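Local coordinates for RagB/SusD domain protein (PDB 5J5U) that probably binds chitin chains or fragments at the outer membrane as a SusD homolog of a chitin-utilisation locus in Flavobacterium johnsoniae, at residues A[378-381]-A[382-386]; A[319-322]-A[323-327]. All coordinates share one frame; numbering follows the deposited sequence.

Interaction 1 (A[378-381]-A[382-386]); sequences APAS and QASID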
# COMPACT_ATOMS: atom_id res chain seq x y z
N ALA A 378 16.84 0.49 14.96
CA ALA A 378 17.06 0.96 16.31
C ALA A 378 15.93 1.89 16.68
O ALA A 378 15.71 2.89 15.99
CB ALA A 378 18.40 1.66 16.42
N PRO A 379 15.19 1.56 17.75
CA PRO A 379 14.07 2.40 18.15
C PRO A 379 14.52 3.82 18.41
O PRO A 379 15.59 4.04 18.97
CB PRO A 379 13.54 1.73 19.43
CG PRO A 379 14.53 0.66 19.78
CD PRO A 379 15.27 0.32 18.54
N ALA A 380 13.74 4.79 17.95
CA ALA A 380 14.05 6.18 18.18
C ALA A 380 13.71 6.54 19.61
O ALA A 380 12.74 6.03 20.17
CB ALA A 380 13.28 7.07 17.21
N SER A 381 14.51 7.41 20.21
CA SER A 381 14.26 7.83 21.58
C SER A 381 12.92 8.54 21.64
O SER A 381 12.58 9.32 20.74
CB SER A 381 15.38 8.73 22.08
OG SER A 381 15.27 10.02 21.50
N GLN A 382 12.16 8.29 22.70
CA GLN A 382 10.87 8.93 22.91
C GLN A 382 10.98 10.45 22.89
O GLN A 382 10.08 11.15 22.43
CB GLN A 382 10.24 8.47 24.23
CG GLN A 382 8.81 8.94 24.40
CD GLN A 382 7.89 8.47 23.29
OE1 GLN A 382 7.95 7.31 22.87
NE2 GLN A 382 7.06 9.37 22.78
N ALA A 383 12.12 10.96 23.36
CA ALA A 383 12.34 12.40 23.38
C ALA A 383 12.38 12.97 21.96
O ALA A 383 11.81 14.03 21.69
CB ALA A 383 13.62 12.73 24.12
N SER A 384 13.03 12.26 21.04
CA SER A 384 13.12 12.73 19.66
C SER A 384 11.74 12.73 18.98
O SER A 384 11.39 13.66 18.25
CB SER A 384 14.11 11.88 18.85
OG SER A 384 13.69 10.53 18.75
N ILE A 385 10.96 11.68 19.25
CA ILE A 385 9.61 11.56 18.70
C ILE A 385 8.72 12.69 19.19
O ILE A 385 8.08 13.39 18.40
CB ILE A 385 8.96 10.21 19.07
CG1 ILE A 385 9.80 9.04 18.56
CG2 ILE A 385 7.52 10.14 18.56
CD1 ILE A 385 9.28 7.66 18.92
N ASP A 386 8.71 12.87 20.51
CA ASP A 386 7.90 13.91 21.12
C ASP A 386 8.31 15.29 20.61
O ASP A 386 7.46 16.15 20.31
CB ASP A 386 8.01 13.83 22.64
CG ASP A 386 7.55 12.48 23.19
OD1 ASP A 386 6.74 11.81 22.52
OD2 ASP A 386 8.01 12.07 24.28

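Interaction 2 (A[319-322]-A[323-327]); sequences SGIQ and PYLKL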
# COMPACT_ATOMS: atom_id res chain seq x y z
N SER A 319 22.43 8.35 -0.59
CA SER A 319 22.01 7.45 0.47
C SER A 319 21.43 6.17 -0.09
O SER A 319 20.82 6.16 -1.18
CB SER A 319 20.94 8.11 1.37
OG SER A 319 21.50 9.10 2.22
N GLY A 320 21.60 5.09 0.67
CA GLY A 320 21.08 3.78 0.33
C GLY A 320 19.96 3.33 1.26
O GLY A 320 19.33 4.12 1.95
N ILE A 321 19.68 2.03 1.25
CA ILE A 321 18.60 1.50 2.05
C ILE A 321 19.17 0.58 3.10
O ILE A 321 20.00 -0.27 2.79
CB ILE A 321 17.56 0.77 1.19
CG1 ILE A 321 16.89 1.76 0.23
CG2 ILE A 321 16.54 0.06 2.08
CD1 ILE A 321 16.08 1.10 -0.89
N GLN A 322 18.73 0.76 4.35
CA GLN A 322 19.24 -0.05 5.45
C GLN A 322 19.00 -1.52 5.14
O GLN A 322 17.91 -1.90 4.69
CB GLN A 322 18.59 0.34 6.78
CG GLN A 322 19.04 1.70 7.34
CD GLN A 322 20.38 1.61 8.09
OE1 GLN A 322 21.09 0.60 8.01
NE2 GLN A 322 20.72 2.67 8.82
N PRO A 323 20.04 -2.34 5.36
CA PRO A 323 20.08 -3.76 4.98
C PRO A 323 18.95 -4.59 5.58
O PRO A 323 18.46 -5.50 4.92
CB PRO A 323 21.43 -4.23 5.53
CG PRO A 323 22.25 -2.96 5.69
CD PRO A 323 21.29 -1.87 5.98
N TYR A 324 18.52 -4.27 6.80
CA TYR A 324 17.50 -5.09 7.47
C TYR A 324 16.14 -4.95 6.77
O TYR A 324 15.25 -5.81 6.91
CB TYR A 324 17.41 -4.71 8.97
CG TYR A 324 17.41 -3.21 9.28
CD1 TYR A 324 18.59 -2.56 9.66
CD2 TYR A 324 16.24 -2.46 9.24
CE1 TYR A 324 18.60 -1.21 9.95
CE2 TYR A 324 16.24 -1.10 9.54
CZ TYR A 324 17.42 -0.48 9.89
OH TYR A 324 17.43 0.86 10.18
N LEU A 325 15.99 -3.87 6.00
CA LEU A 325 14.77 -3.65 5.22
C LEU A 325 14.72 -4.51 3.95
O LEU A 325 13.68 -4.59 3.31
CB LEU A 325 14.64 -2.18 4.84
CG LEU A 325 14.65 -1.19 6.00
CD1 LEU A 325 14.83 0.26 5.51
CD2 LEU A 325 13.37 -1.35 6.79
N LYS A 326 15.82 -5.15 3.58
CA LYS A 326 15.88 -5.80 2.27
C LYS A 326 16.14 -7.29 2.32
O LYS A 326 16.54 -7.90 1.31
CB LYS A 326 16.94 -5.12 1.39
CG LYS A 326 16.62 -3.68 1.13
CD LYS A 326 17.60 -3.07 0.16
CE LYS A 326 19.01 -3.12 0.71
NZ LYS A 326 19.93 -2.39 -0.20
N LEU A 327 15.87 -7.88 3.49
CA LEU A 327 16.18 -9.29 3.73
C LEU A 327 15.00 -10.19 3.44
O LEU A 327 13.85 -9.81 3.64
CB LEU A 327 16.62 -9.50 5.18
CG LEU A 327 17.91 -8.82 5.60
CD1 LEU A 327 18.10 -8.90 7.13
CD2 LEU A 327 19.05 -9.46 4.85
O HOH W 1 21.13 0.34 -0.37

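Interaction 1 (A[378-381]-A[382-386])
Ala-380 meets the first turn of the helix with its methyl group: CB lies 3.8 Å from Ser-384 OG and 4.2 Å from Ile-385 CG1, and Pro-274 of a separate loop also touches this residue. The carbonyl of Ala-380 takes part through van der Waals contact, its O being 4.0 Å from Ile-385 CD1.

Ser-381 then supplies two acceptors to the helix start. Because OG sits between the backbone N and the carbonyl carbon (chi1 75°), it faces the first turn and accepts from Ser-384 N at 3.2 Å, with a fairly straight N-H...O angle of 153°. The carbonyl oxygen of Ser-381 is gripped twice in the carbonyl plane. Ser-384 OG donates to Ser-381 O at 2.6 Å and lies on a lone pair. Ile-385 N reaches Ser-381 O at 3.2 Å, with a C=O...N angle of 159°, which makes this the first i to i+4 bond of the helix. The two serines therefore hold each other reciprocally, OG of one on the backbone of the other. Ile-385 packs on Glu-366, Ile-369 and Lys-370 of helix 357-371, and Gln-382 OE1 accepts from Lys-370 NZ. With its side chain bonded to the N-H three residues on, Ser-381 forms a serine N-cap at the exposed start of helix 382-391.

Interaction 2 (A[319-322]-A[323-327])
Ile-321 N and Lys-326 NZ both donate to one water, which joins the end of the short strand to a side chain five residues later. The water oxygen is 2.8 Å from Ile-321 N and 3.0 Å from Lys-326 NZ, and the ammonium also makes a weak bond to His-256 ND1. On its way there the lysine chain crosses Ile-321 at about a right angle, with Lys-326 CD 3.8 Å from Ile-321 CG2. The same methyl, Ile-321 CG2, also meets Leu-325 CD1 at 3.8 Å, and is thus shared by both residues; Phe-251 of helix 246-253 packs on Ile-321 and Lys-326.

The backbone closes through Leu-325 N, which donates to Gln-322 O at 3.0 Å from above the carbonyl plane, 45° out of it. In the same turn, Gln-322 CB lies over one face of the Tyr-324 ring, 3.8 Å from the centroid, as a CH-pi contact offset toward the rim. Tyr-324 achieves this with CG between its backbone N and carbonyl carbon (chi1 44°), which turns the ring back over Gln-322, two residues earlier. The glutamine amide is tilted 22° from the ring plane, and Gln-322 CG is 3.4 Å from Tyr-324 OH. Both polar ends are anchored on neighbouring backbone: Gln-322 NE2 donates to Lys-277 O, and Tyr-324 OH bonds to Met-278 O. An alanine at Tyr-324 would probably leave Met-278 O without this partner and open a gap beside Gln-322 CB and CG, with the amide then relying on its bond to Lys-277 O. With Lys-326 N bonded to Pro-323 O as well, consecutive i to i+3 bonds define a proline-initiated 3-10 turn leaving strand 320-321, which pairs antiparallel with strand 280-281.

From the N terminus, interaction 2 comes first, turning the chain from strand 320-321 into the loop that leads to strand 332-335. Helices 337-349 and 357-371 follow, and only then does interaction 1 start helix 382-391. The two are therefore in series: each closes a local turn, and they neither nest nor cross. The centres of interactions 1 and 2 lie about 20 Å apart, yet the nearest atoms of interactions 1 and 2 approach to about 5 Å without touching. The loop preceding interaction 1 bridges them, since Ala-377 packs on Tyr-324 and Tyr-375 on Leu-325. Interaction 2 thus ties the small two-stranded sheet to this loop, whereas interaction 1 sets the next helix against helix 357-371.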